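PDB 3T24: porin from Pseudomonas aeruginosa, which probably forms a channel that lets small carboxylate-bearing solutes pass across the bacterial outer membrane. Local coordinates for residues N128-L133 / E389-V394; A291-V296 / I301-N306; R242-T247 / T283-I288; D338-L343 / T381-D386; A141-S144 / L150-D153. All coordinates share one frame; numbering follows the deposited sequence.

Contact 1 of 5, residues N128-L133 / E389-V394; sequences NDSRLL and ENRLIV. With SO4 (sulfate ion), chain F.
R131 and R391 bring their guanidinium groups to the same sulfate ion, probably from the crystallisation liquor. From CB of R131, chi1 (-60°) places CG beside the backbone N and anti to the carbonyl carbon. The chain bends at chi2 and brings CD to 3.5 Å from sulfate O2. NE then donates to O2 at 2.6 Å in a nearly straight bond. NE also lies 3.3 Å from R391 NH1, two donors not bonded but bridged by the anion. Beyond CZ, NH2 donates to sulfate O3 at 2.7 Å, so the guanidinium meets the anion edge-on. The fold is the beta-barrel of the OprD porin family: 389-394 is wall strand, and 128-133 a loop that meets it. The paired arginines are consistent with an anion-binding site in a carboxylate channel. R391 offers NH1 to O2 at 2.7 Å and NH2 to O3, the latter doubtfully short. The guanidinium planes stand 81° apart, so they grip one pair of oxygens from different directions. S130 OG also hydrogen-bonds O2, at a doubtfully short length, and R163 adds a donor. E389 OE2 takes both NE and NH2 of R391, at 3.0 and 2.9 Å, from above its carboxylate plane.

Contact 2 of 5, residues A291-V296 / I301-N306; sequences ADPYLV and IGDFAN
L295 and A305 form the closer part of this contact. The methyl CD1 of L295 comes to 3.8 Å from A305 CB, and the same methyl lies 4.2 Å from the carbonyl O of D303. With chi1 of L295 at -63°, CG is anti to the carbonyl carbon and the side chain reaches across to the other segment. F285 also packs on this methyl, and Q277 touches the leucine. The other part is thinner. P293 meets D303 through a single pair of carbons, CG of the proline and CB of the aspartate, 4.0 Å apart, and the two side chains cross at about a right angle. Even where the backbones come nearest, at L295 and D303, their CA atoms stay 7.5 Å apart. The touching residues are all buried, so this looser part does not open to solvent.

Both segments belong to the long loop between strands 270-280 and 310-319, and the contact centre is about 9 Å in space from the centre of the chain. Each is shaped by a local turn. An inverse gamma turn bends the first segment at Y294. D303 makes an Asx turn: OD1 accepts from A305 N at 3.1 Å, with the donor above the carboxylate plane. D303 OD2 is hydrogen-bonded to Y287 OH and forms a salt bridge with R179. The carboxylate is therefore spent on its own turn and on outside partners. Between the segments there remain carbon contacts, and the pairing rests on shape and apolar fit while the carboxylate charge is probably balanced by R179.

Contact 3 of 5, residues R242-T247 / T283-I288; sequences RWARST and TGFAYI
A244 touches F285 at the ring edge. Its CB lies in the plane of the ring, 4.0 Å from CE1. Two residues further along the strand, S246 meets A286: the two CB atoms are 3.9 Å apart, and S246 OG is equally near A286 CB. A244 and S246 both point toward the loop, as alternate residues of a strand do. F285 CG is anti to the backbone N (chi1 -170°), and the ring presents CE1 to A244.

The next shell sets these groups in place. Q220 NE2 bonds both S246 OG and the carbonyl O of A286, so one amide bridges strand and loop beside the contact of S246 with A286. Before the aromatic residue, T283 OG1 donates to G284 O at 2.9 Å, in the carbonyl plane and on a lone pair. T283 OG1 also receives the backbone N of D255. P293 of the same long loop packs on F285.

In the barrel wall, strand 235-248 runs between strands 218-230 and 255-267. F285 reaches both neighbours, touching Q220 and Y222 on one and N256 and A258 on the other, so the loop rests across three adjacent strands.

Contact 4 of 5, residues D338-L343 / T381-D386; sequences DNIDLL and TNYTND
The ring of Y383 lies between its own turn and two aliphatic side chains, L342 and I340. On one face sit T384 CG2, 3.3 Å above the plane, and T381 OG1, both offset toward the rim. At the edge, in plane, is N382 OD1. From the opposite side of the ring plane L342 and I340 approach obliquely. L342 CD2 lies at the root of the ring, 3.6 Å from both CB and CG of Y383. I340 CD1 works at the far end, 4.0 Å from CE2 and 4.1 Å from OH of Y383, with its side chain crossing the tyrosine at about a right angle. The Y383 ring stands in the crowded position between its backbone N and carbonyl carbon (chi1 71°). The hydroxyl hydrogen-bonds with E351.

T381 shapes the chain under the ring. Its OG1 accepts from Y383 N at 3.2 Å and from T384 N at 2.9 Å, an ST turn and ST motif together. On the other segment, D341 OD1 receives L343 N in an Asx turn. Opposite G349 the strand carries a G1 beta bulge made by N339 and I340.

T381 N donates to D386 OD1 at 2.9 Å across the short link between strands 371-381 and 386-399. This is a tight beta-hairpin connection of the barrel, whose tyrosine packs on I340 of strand 328-341 and on L342 just after it.

Contact 5 of 5, residues A141-S144 / L150-D153; sequences ALNS and LTLD
L150 starts its strand beside S144, the carbonyl O atoms of the two residues 3.6 Å apart. Its side chain packs on Y199 and comes to about 4 Å (nearest atoms) from a bound detergent molecule. T151 follows with a CA-H...O contact to S144 O. Its CG2, anti to the backbone N, lies 4.2 Å from N143 ND2, and the two side chains cross obliquely.

L152 makes the hydrogen-bonded pair with S144. L152 N donates to S144 O at 2.9 Å, almost straight at 172°. S144 N returns the bond to L152 O at 2.8 Å, more bent. The CB atoms of the pair are 4.2 Å apart, on the same face of the sheet. S144 OG is hydrogen-bonded with S111 of the neighbouring strand 111-115. L152 O also takes a CA-H...O contact from N143.

D153 is the non-hydrogen-bonded partner of N143, with CA atoms 4.5 Å apart. D153 CA comes to 3.0 Å from L142 O. Its CB points to the face shared with N143, but the carboxylate leads away from the first strand (chi1 67°).

The strand segments run antiparallel, at 171°. Leucines at 150 and 152 alternate with polar T151 and D153. This is a beta-hairpin of a membrane barrel, and the detergent close to the L150 side chain is consistent with lipid contact there.

From the N terminus, the loop carrying 128-133 opens contact 1, whose second half comes only in the final strand. The other four contacts are all nested within the chain span closed by contact 1. Contact 5 closes first, a short hairpin in the wall, 141-144 with 150-153. Contact 3 follows, joining strand 235-248 to the loop between strands 270-280 and 310-319. Contact 2 then folds that same loop on itself, and contact 4 ties the end of strand 328-341 to the last hairpin. None of these four cross. Contacts 2 and 3 touch, Y294 lying against R242. N128 hydrogen-bonds D292, linking contacts 1 and 2. N306 packs against contact 4. Contact 5 stands apart, about 40 Å centre to centre from contact 4.

Contact 1 of 5, residues N128-L133 / E389-V394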
# COMPACT_ATOMS: atom_id res chain seq x y z
N ASN A 128 2.53 3.38 2.66
CA ASN A 128 3.49 3.02 1.63
C ASN A 128 4.71 2.25 2.14
O ASN A 128 5.27 2.59 3.19
CB ASN A 128 3.98 4.25 0.89
CG ASN A 128 4.93 3.87 -0.22
OD1 ASN A 128 6.14 3.86 -0.03
ND2 ASN A 128 4.38 3.49 -1.36
N ASP A 129 5.11 1.23 1.40
CA ASP A 129 6.40 0.58 1.64
C ASP A 129 7.02 0.04 0.36
O ASP A 129 7.49 -1.10 0.31
CB ASP A 129 6.29 -0.53 2.71
CG ASP A 129 7.65 -1.08 3.10
OD1 ASP A 129 8.66 -0.41 2.74
OD2 ASP A 129 7.72 -2.16 3.76
N SER A 130 7.07 0.87 -0.66
CA SER A 130 7.56 0.46 -1.95
C SER A 130 8.96 1.00 -2.20
O SER A 130 9.63 0.56 -3.13
CB SER A 130 6.61 0.95 -3.05
OG SER A 130 6.61 2.37 -3.11
N ARG A 131 9.40 1.97 -1.40
CA ARG A 131 10.75 2.54 -1.51
C ARG A 131 11.73 1.87 -0.54
O ARG A 131 11.65 0.67 -0.31
CB ARG A 131 10.75 4.05 -1.23
CG ARG A 131 9.89 4.87 -2.15
CD ARG A 131 10.34 4.78 -3.58
NE ARG A 131 9.35 5.38 -4.47
CZ ARG A 131 9.49 6.57 -5.04
NH1 ARG A 131 10.59 7.29 -4.84
NH2 ARG A 131 8.53 7.03 -5.84
N LEU A 132 12.65 2.64 0.04
CA LEU A 132 13.66 2.06 0.93
C LEU A 132 13.12 1.76 2.33
O LEU A 132 13.29 0.67 2.85
CB LEU A 132 14.88 2.98 1.04
CG LEU A 132 16.10 2.39 1.76
CD1 LEU A 132 16.70 1.19 0.99
CD2 LEU A 132 17.18 3.47 2.01
N LEU A 133 12.49 2.76 2.92
CA LEU A 133 11.98 2.70 4.27
C LEU A 133 10.46 2.90 4.25
O LEU A 133 9.93 3.67 3.45
CB LEU A 133 12.64 3.80 5.11
CG LEU A 133 14.18 3.84 5.10
CD1 LEU A 133 14.70 4.95 6.02
CD2 LEU A 133 14.80 2.50 5.50
N GLU A 389 10.23 3.84 -16.03
CA GLU A 389 10.84 3.76 -14.72
C GLU A 389 11.24 2.33 -14.43
O GLU A 389 10.49 1.40 -14.73
CB GLU A 389 9.83 4.27 -13.68
CG GLU A 389 10.23 4.17 -12.25
CD GLU A 389 9.09 4.62 -11.33
OE1 GLU A 389 8.88 5.85 -11.23
OE2 GLU A 389 8.39 3.77 -10.75
N ASN A 390 12.44 2.16 -13.89
CA ASN A 390 12.91 0.86 -13.41
C ASN A 390 13.26 0.96 -11.93
O ASN A 390 13.95 1.89 -11.52
CB ASN A 390 14.15 0.39 -14.18
CG ASN A 390 13.89 0.20 -15.66
OD1 ASN A 390 13.42 -0.85 -16.10
ND2 ASN A 390 14.18 1.23 -16.44
N ARG A 391 12.78 0.01 -11.15
CA ARG A 391 13.19 -0.14 -9.76
C ARG A 391 13.89 -1.48 -9.56
O ARG A 391 13.37 -2.53 -9.95
CB ARG A 391 11.99 -0.14 -8.83
CG ARG A 391 11.15 1.08 -8.93
CD ARG A 391 9.90 0.92 -8.13
NE ARG A 391 9.02 2.03 -8.43
CZ ARG A 391 8.51 2.84 -7.53
NH1 ARG A 391 8.80 2.68 -6.24
NH2 ARG A 391 7.71 3.82 -7.92
N LEU A 392 15.06 -1.43 -8.93
CA LEU A 392 15.67 -2.65 -8.41
C LEU A 392 15.70 -2.59 -6.88
O LEU A 392 16.22 -1.63 -6.29
CB LEU A 392 17.08 -2.82 -8.96
CG LEU A 392 17.71 -4.23 -8.83
CD1 LEU A 392 17.02 -5.15 -9.85
CD2 LEU A 392 19.23 -4.13 -9.10
N ILE A 393 15.11 -3.59 -6.23
CA ILE A 393 15.15 -3.67 -4.78
C ILE A 393 15.90 -4.95 -4.35
O ILE A 393 15.52 -6.05 -4.73
CB ILE A 393 13.71 -3.61 -4.15
CG1 ILE A 393 12.93 -2.38 -4.65
CG2 ILE A 393 13.79 -3.54 -2.64
CD1 ILE A 393 11.93 -2.66 -5.77
N VAL A 394 16.99 -4.78 -3.61
CA VAL A 394 17.75 -5.93 -3.10
C VAL A 394 17.57 -6.02 -1.60
O VAL A 394 17.80 -5.05 -0.88
CB VAL A 394 19.26 -5.84 -3.39
CG1 VAL A 394 19.99 -6.99 -2.69
CG2 VAL A 394 19.54 -5.88 -4.90
S SO4 F . 5.96 4.92 -5.26
O1 SO4 F . 4.74 4.12 -5.39
O2 SO4 F . 7.05 4.11 -4.73
O3 SO4 F . 6.41 5.44 -6.54
O4 SO4 F . 5.66 6.02 -4.34

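Contact 2 of 5, residues A291-V296 / I301-N306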
# COMPACT_ATOMS: atom_id res chain seq x y z
N ALA A 291 0.49 7.73 1.41
CA ALA A 291 0.05 6.35 1.49
C ALA A 291 -0.28 5.83 0.11
O ALA A 291 -0.26 6.60 -0.85
CB ALA A 291 -1.15 6.22 2.42
N ASP A 292 -0.58 4.54 0.02
CA ASP A 292 -1.12 3.91 -1.18
C ASP A 292 -2.64 3.90 -1.14
O ASP A 292 -3.25 3.61 -0.09
CB ASP A 292 -0.70 2.44 -1.25
CG ASP A 292 0.80 2.26 -1.41
OD1 ASP A 292 1.50 3.26 -1.65
OD2 ASP A 292 1.28 1.10 -1.28
N PRO A 293 -3.28 4.13 -2.30
CA PRO A 293 -4.73 4.06 -2.26
C PRO A 293 -5.10 2.61 -2.40
O PRO A 293 -4.51 1.91 -3.21
CB PRO A 293 -5.14 4.82 -3.52
CG PRO A 293 -4.05 4.47 -4.50
CD PRO A 293 -2.77 4.24 -3.68
N TYR A 294 -6.07 2.17 -1.64
CA TYR A 294 -6.55 0.82 -1.78
C TYR A 294 -7.47 0.73 -2.99
O TYR A 294 -8.68 0.78 -2.85
CB TYR A 294 -7.27 0.44 -0.49
CG TYR A 294 -7.61 -1.01 -0.39
CD1 TYR A 294 -6.61 -1.99 -0.49
CD2 TYR A 294 -8.92 -1.43 -0.16
CE1 TYR A 294 -6.93 -3.35 -0.39
CE2 TYR A 294 -9.24 -2.77 -0.04
CZ TYR A 294 -8.25 -3.73 -0.16
OH TYR A 294 -8.59 -5.06 -0.05
N LEU A 295 -6.88 0.59 -4.18
CA LEU A 295 -7.63 0.54 -5.44
C LEU A 295 -7.06 -0.56 -6.35
O LEU A 295 -5.85 -0.67 -6.50
CB LEU A 295 -7.53 1.90 -6.17
CG LEU A 295 -8.13 3.13 -5.47
CD1 LEU A 295 -7.71 4.45 -6.14
CD2 LEU A 295 -9.66 3.02 -5.36
N VAL A 296 -7.92 -1.34 -6.97
CA VAL A 296 -7.45 -2.47 -7.77
C VAL A 296 -6.57 -2.07 -8.96
O VAL A 296 -5.76 -2.87 -9.40
CB VAL A 296 -8.60 -3.37 -8.29
CG1 VAL A 296 -9.32 -4.03 -7.13
CG2 VAL A 296 -9.58 -2.58 -9.21
N ILE A 301 3.09 3.11 -11.55
CA ILE A 301 3.24 4.56 -11.72
C ILE A 301 1.95 5.30 -11.44
O ILE A 301 1.95 6.25 -10.66
CB ILE A 301 3.77 4.94 -13.09
CG1 ILE A 301 5.16 4.33 -13.34
CG2 ILE A 301 3.83 6.44 -13.20
CD1 ILE A 301 5.70 4.56 -14.78
N GLY A 302 0.86 4.84 -12.05
CA GLY A 302 -0.42 5.52 -11.95
C GLY A 302 -1.43 4.85 -11.02
O GLY A 302 -1.44 3.63 -10.86
N ASP A 303 -2.27 5.66 -10.39
CA ASP A 303 -3.36 5.10 -9.60
C ASP A 303 -4.72 5.12 -10.33
O ASP A 303 -5.71 4.60 -9.83
CB ASP A 303 -3.44 5.76 -8.23
CG ASP A 303 -3.72 7.23 -8.31
OD1 ASP A 303 -4.04 7.75 -9.40
OD2 ASP A 303 -3.63 7.88 -7.25
N PHE A 304 -4.73 5.72 -11.52
CA PHE A 304 -5.93 5.77 -12.35
C PHE A 304 -7.12 6.26 -11.56
O PHE A 304 -8.24 5.79 -11.75
CB PHE A 304 -6.18 4.42 -13.00
CG PHE A 304 -5.09 4.03 -13.93
CD1 PHE A 304 -5.18 4.33 -15.27
CD2 PHE A 304 -3.93 3.46 -13.45
CE1 PHE A 304 -4.14 4.01 -16.14
CE2 PHE A 304 -2.90 3.15 -14.29
CZ PHE A 304 -2.99 3.43 -15.64
N ALA A 305 -6.85 7.24 -10.70
CA ALA A 305 -7.83 7.75 -9.77
C ALA A 305 -8.16 9.22 -10.01
O ALA A 305 -8.53 9.92 -9.07
CB ALA A 305 -7.32 7.55 -8.34
N ASN A 306 -8.01 9.70 -11.25
CA ASN A 306 -8.39 11.07 -11.61
C ASN A 306 -9.91 11.24 -11.73
O ASN A 306 -10.65 10.26 -11.86
CB ASN A 306 -7.69 11.50 -12.92
CG ASN A 306 -6.17 11.52 -12.80
OD1 ASN A 306 -5.60 12.40 -12.16
ND2 ASN A 306 -5.50 10.54 -13.42

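Contact 3 of 5, residues R242-T247 / T283-I288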
# COMPACT_ATOMS: atom_id res chain seq x y z
N ARG A 242 -15.28 -3.84 -4.38
CA ARG A 242 -15.01 -2.70 -3.50
C ARG A 242 -15.81 -1.48 -3.90
O ARG A 242 -16.06 -1.24 -5.08
CB ARG A 242 -13.53 -2.33 -3.61
CG ARG A 242 -12.57 -3.47 -3.37
CD ARG A 242 -11.15 -2.96 -3.45
NE ARG A 242 -10.17 -4.02 -3.33
CZ ARG A 242 -8.86 -3.83 -3.42
NH1 ARG A 242 -8.37 -2.60 -3.63
NH2 ARG A 242 -8.04 -4.85 -3.28
N TRP A 243 -16.18 -0.68 -2.91
CA TRP A 243 -16.91 0.55 -3.18
C TRP A 243 -16.71 1.53 -2.05
O TRP A 243 -16.90 1.19 -0.89
CB TRP A 243 -18.40 0.25 -3.36
CG TRP A 243 -19.16 1.45 -3.80
CD1 TRP A 243 -19.31 1.90 -5.09
CD2 TRP A 243 -19.87 2.36 -2.97
NE1 TRP A 243 -20.09 3.03 -5.10
CE2 TRP A 243 -20.45 3.34 -3.81
CE3 TRP A 243 -20.09 2.44 -1.59
CZ2 TRP A 243 -21.21 4.39 -3.32
CZ3 TRP A 243 -20.85 3.48 -1.10
CH2 TRP A 243 -21.40 4.44 -1.97
N ALA A 244 -16.31 2.75 -2.38
CA ALA A 244 -15.99 3.73 -1.36
C ALA A 244 -16.65 5.06 -1.69
O ALA A 244 -16.59 5.52 -2.83
CB ALA A 244 -14.49 3.92 -1.25
N ARG A 245 -17.26 5.66 -0.68
CA ARG A 245 -17.83 6.99 -0.80
C ARG A 245 -16.96 7.91 0.05
O ARG A 245 -16.75 7.66 1.25
CB ARG A 245 -19.29 6.97 -0.31
CG ARG A 245 -19.98 8.32 -0.21
CD ARG A 245 -19.81 9.06 -1.51
NE ARG A 245 -20.65 10.25 -1.64
CZ ARG A 245 -20.29 11.31 -2.35
NH1 ARG A 245 -19.11 11.33 -2.96
NH2 ARG A 245 -21.10 12.36 -2.44
N SER A 246 -16.42 8.95 -0.59
CA SER A 246 -15.62 9.94 0.13
C SER A 246 -16.33 11.27 0.00
O SER A 246 -16.90 11.58 -1.03
CB SER A 246 -14.20 10.05 -0.43
OG SER A 246 -13.61 8.78 -0.62
N THR A 247 -16.27 12.06 1.07
CA THR A 247 -17.04 13.28 1.14
C THR A 247 -16.16 14.29 1.88
O THR A 247 -15.25 13.90 2.61
CB THR A 247 -18.35 12.99 1.88
OG1 THR A 247 -19.44 13.51 1.13
CG2 THR A 247 -18.36 13.57 3.28
N THR A 283 -14.45 14.90 -7.71
CA THR A 283 -13.00 14.69 -7.57
C THR A 283 -12.65 13.21 -7.72
O THR A 283 -13.54 12.37 -7.68
CB THR A 283 -12.48 15.09 -6.18
OG1 THR A 283 -12.87 14.07 -5.24
CG2 THR A 283 -13.06 16.43 -5.74
N GLY A 284 -11.37 12.91 -7.87
CA GLY A 284 -10.91 11.53 -7.78
C GLY A 284 -10.89 10.96 -6.34
O GLY A 284 -11.38 11.58 -5.38
N PHE A 285 -10.34 9.76 -6.20
CA PHE A 285 -10.26 9.06 -4.90
C PHE A 285 -9.49 9.82 -3.80
O PHE A 285 -8.47 10.46 -4.07
CB PHE A 285 -9.62 7.70 -5.11
CG PHE A 285 -9.69 6.80 -3.92
CD1 PHE A 285 -10.92 6.38 -3.43
CD2 PHE A 285 -8.53 6.34 -3.30
CE1 PHE A 285 -10.99 5.53 -2.32
CE2 PHE A 285 -8.60 5.49 -2.22
CZ PHE A 285 -9.82 5.08 -1.72
N ALA A 286 -10.00 9.75 -2.57
CA ALA A 286 -9.36 10.43 -1.43
C ALA A 286 -8.50 9.48 -0.58
O ALA A 286 -8.99 8.44 -0.11
CB ALA A 286 -10.41 11.09 -0.55
N TYR A 287 -7.23 9.84 -0.39
CA TYR A 287 -6.34 9.06 0.50
C TYR A 287 -5.16 9.86 1.05
O TYR A 287 -4.74 10.84 0.44
CB TYR A 287 -5.85 7.75 -0.15
CG TYR A 287 -5.03 7.90 -1.43
CD1 TYR A 287 -3.68 7.56 -1.46
CD2 TYR A 287 -5.61 8.32 -2.62
CE1 TYR A 287 -2.93 7.65 -2.62
CE2 TYR A 287 -4.87 8.42 -3.79
CZ TYR A 287 -3.53 8.09 -3.79
OH TYR A 287 -2.78 8.19 -4.96
N ILE A 288 -4.68 9.46 2.23
CA ILE A 288 -3.60 10.20 2.89
C ILE A 288 -2.41 10.36 1.97
O ILE A 288 -1.99 9.42 1.30
CB ILE A 288 -3.17 9.55 4.26
CG1 ILE A 288 -4.32 9.62 5.27
CG2 ILE A 288 -1.94 10.23 4.85
CD1 ILE A 288 -4.32 8.49 6.27

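Contact 4 of 5, residues D338-L343 / T381-D386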
# COMPACT_ATOMS: atom_id res chain seq x y z
N ASP A 338 -9.47 6.05 -19.23
CA ASP A 338 -10.00 7.14 -20.03
C ASP A 338 -11.10 7.89 -19.31
O ASP A 338 -11.37 7.62 -18.14
CB ASP A 338 -10.47 6.65 -21.41
CG ASP A 338 -11.67 5.72 -21.33
OD1 ASP A 338 -11.88 4.95 -22.28
OD2 ASP A 338 -12.41 5.76 -20.32
N ASN A 339 -11.72 8.83 -20.01
CA ASN A 339 -12.87 9.55 -19.48
C ASN A 339 -12.43 10.56 -18.43
O ASN A 339 -13.23 11.03 -17.64
CB ASN A 339 -13.93 8.59 -18.89
CG ASN A 339 -15.31 9.24 -18.78
OD1 ASN A 339 -15.82 9.81 -19.75
ND2 ASN A 339 -15.91 9.16 -17.58
N ILE A 340 -11.14 10.87 -18.45
CA ILE A 340 -10.60 11.80 -17.49
C ILE A 340 -11.04 13.20 -17.79
O ILE A 340 -10.87 13.69 -18.90
CB ILE A 340 -9.05 11.76 -17.43
CG1 ILE A 340 -8.57 10.40 -16.89
CG2 ILE A 340 -8.52 12.89 -16.54
CD1 ILE A 340 -7.19 10.04 -17.32
N ASP A 341 -11.62 13.86 -16.80
CA ASP A 341 -11.92 15.26 -16.91
C ASP A 341 -10.62 16.07 -16.79
O ASP A 341 -9.89 16.00 -15.79
CB ASP A 341 -12.92 15.67 -15.83
CG ASP A 341 -13.34 17.12 -15.95
OD1 ASP A 341 -12.71 17.84 -16.75
OD2 ASP A 341 -14.29 17.54 -15.24
N LEU A 342 -10.33 16.85 -17.83
CA LEU A 342 -9.08 17.60 -17.89
C LEU A 342 -9.18 18.92 -17.15
O LEU A 342 -8.17 19.60 -16.97
CB LEU A 342 -8.64 17.83 -19.34
CG LEU A 342 -8.28 16.61 -20.19
CD1 LEU A 342 -8.08 17.04 -21.64
CD2 LEU A 342 -7.05 15.87 -19.67
N LEU A 343 -10.40 19.28 -16.74
CA LEU A 343 -10.57 20.32 -15.71
C LEU A 343 -10.44 21.75 -16.25
O LEU A 343 -11.25 22.62 -15.93
CB LEU A 343 -9.53 20.10 -14.58
CG LEU A 343 -9.90 19.31 -13.31
CD1 LEU A 343 -10.96 18.24 -13.52
CD2 LEU A 343 -8.65 18.72 -12.63
N THR A 381 0.43 9.04 -21.76
CA THR A 381 -0.82 9.79 -21.67
C THR A 381 -1.06 10.68 -22.89
O THR A 381 -0.18 10.83 -23.75
CB THR A 381 -0.90 10.65 -20.38
OG1 THR A 381 -0.29 11.93 -20.60
CG2 THR A 381 -0.23 9.94 -19.21
N ASN A 382 -2.25 11.25 -22.98
CA ASN A 382 -2.55 12.19 -24.05
C ASN A 382 -2.62 13.61 -23.53
O ASN A 382 -3.09 14.48 -24.22
CB ASN A 382 -3.85 11.83 -24.76
CG ASN A 382 -5.10 12.13 -23.91
OD1 ASN A 382 -5.00 12.49 -22.73
ND2 ASN A 382 -6.28 11.96 -24.50
N TYR A 383 -2.17 13.85 -22.30
CA TYR A 383 -2.39 15.16 -21.70
C TYR A 383 -1.30 15.66 -20.73
O TYR A 383 -1.29 16.83 -20.40
CB TYR A 383 -3.74 15.17 -20.99
CG TYR A 383 -3.76 14.33 -19.73
CD1 TYR A 383 -3.48 14.90 -18.49
CD2 TYR A 383 -4.06 12.97 -19.78
CE1 TYR A 383 -3.50 14.15 -17.33
CE2 TYR A 383 -4.09 12.21 -18.64
CZ TYR A 383 -3.80 12.81 -17.41
OH TYR A 383 -3.81 12.04 -16.26
N THR A 384 -0.41 14.78 -20.28
CA THR A 384 0.61 15.19 -19.31
C THR A 384 1.95 14.45 -19.51
O THR A 384 2.16 13.84 -20.56
CB THR A 384 0.10 15.04 -17.85
OG1 THR A 384 1.09 15.54 -16.93
CG2 THR A 384 -0.22 13.57 -17.51
N ASN A 385 2.84 14.50 -18.52
CA ASN A 385 4.20 13.94 -18.65
C ASN A 385 4.20 12.44 -18.84
O ASN A 385 3.53 11.73 -18.12
CB ASN A 385 5.07 14.23 -17.42
CG ASN A 385 4.79 15.58 -16.79
OD1 ASN A 385 4.47 15.67 -15.59
ND2 ASN A 385 4.93 16.64 -17.58
N ASP A 386 4.97 11.95 -19.80
CA ASP A 386 5.17 10.51 -19.92
C ASP A 386 6.51 10.08 -19.34
O ASP A 386 7.52 10.75 -19.56
CB ASP A 386 5.13 10.10 -21.39
CG ASP A 386 3.78 10.32 -22.01
OD1 ASP A 386 2.83 10.66 -21.28
OD2 ASP A 386 3.66 10.15 -23.25

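Contact 5 of 5, residues A141-S144 / L150-D153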
# COMPACT_ATOMS: atom_id res chain seq x y z
N ALA A 141 -4.11 2.41 18.22
CA ALA A 141 -4.99 1.55 17.45
C ALA A 141 -5.45 0.36 18.28
O ALA A 141 -4.74 -0.14 19.16
CB ALA A 141 -4.30 1.09 16.16
N LEU A 142 -6.67 -0.06 17.99
CA LEU A 142 -7.27 -1.19 18.65
C LEU A 142 -7.70 -2.20 17.61
O LEU A 142 -8.44 -1.86 16.67
CB LEU A 142 -8.49 -0.75 19.45
CG LEU A 142 -9.23 -1.92 20.08
CD1 LEU A 142 -8.57 -2.31 21.43
CD2 LEU A 142 -10.70 -1.61 20.25
N ASN A 143 -7.24 -3.43 17.77
CA ASN A 143 -7.72 -4.56 16.99
C ASN A 143 -8.36 -5.59 17.92
O ASN A 143 -7.80 -5.93 18.97
CB ASN A 143 -6.59 -5.18 16.17
CG ASN A 143 -6.99 -6.49 15.53
OD1 ASN A 143 -7.57 -7.36 16.19
ND2 ASN A 143 -6.68 -6.65 14.26
N SER A 144 -9.51 -6.11 17.52
CA SER A 144 -10.33 -6.94 18.41
C SER A 144 -10.89 -8.14 17.66
O SER A 144 -11.51 -7.98 16.61
CB SER A 144 -11.48 -6.11 18.99
OG SER A 144 -12.09 -6.75 20.09
N LEU A 150 -15.24 -12.35 13.46
CA LEU A 150 -15.43 -10.90 13.46
C LEU A 150 -14.19 -10.17 13.95
O LEU A 150 -13.70 -10.39 15.07
CB LEU A 150 -16.64 -10.50 14.29
CG LEU A 150 -17.02 -9.02 14.28
CD1 LEU A 150 -17.72 -8.63 12.96
CD2 LEU A 150 -17.92 -8.71 15.46
N THR A 151 -13.70 -9.27 13.11
CA THR A 151 -12.50 -8.51 13.40
C THR A 151 -12.85 -7.05 13.38
O THR A 151 -13.29 -6.52 12.38
CB THR A 151 -11.44 -8.76 12.33
OG1 THR A 151 -10.98 -10.11 12.43
CG2 THR A 151 -10.27 -7.82 12.52
N LEU A 152 -12.64 -6.39 14.51
CA LEU A 152 -12.96 -4.98 14.63
C LEU A 152 -11.67 -4.19 14.83
O LEU A 152 -10.71 -4.68 15.42
CB LEU A 152 -13.90 -4.75 15.81
CG LEU A 152 -15.18 -5.59 15.81
CD1 LEU A 152 -15.77 -5.66 17.19
CD2 LEU A 152 -16.19 -5.02 14.84
N ASP A 153 -11.65 -2.97 14.32
CA ASP A 153 -10.50 -2.11 14.50
C ASP A 153 -11.03 -0.71 14.81
O ASP A 153 -12.19 -0.41 14.58
CB ASP A 153 -9.65 -2.10 13.24
CG ASP A 153 -10.36 -1.44 12.07
OD1 ASP A 153 -10.44 -0.19 12.07
OD2 ASP A 153 -10.85 -2.16 11.17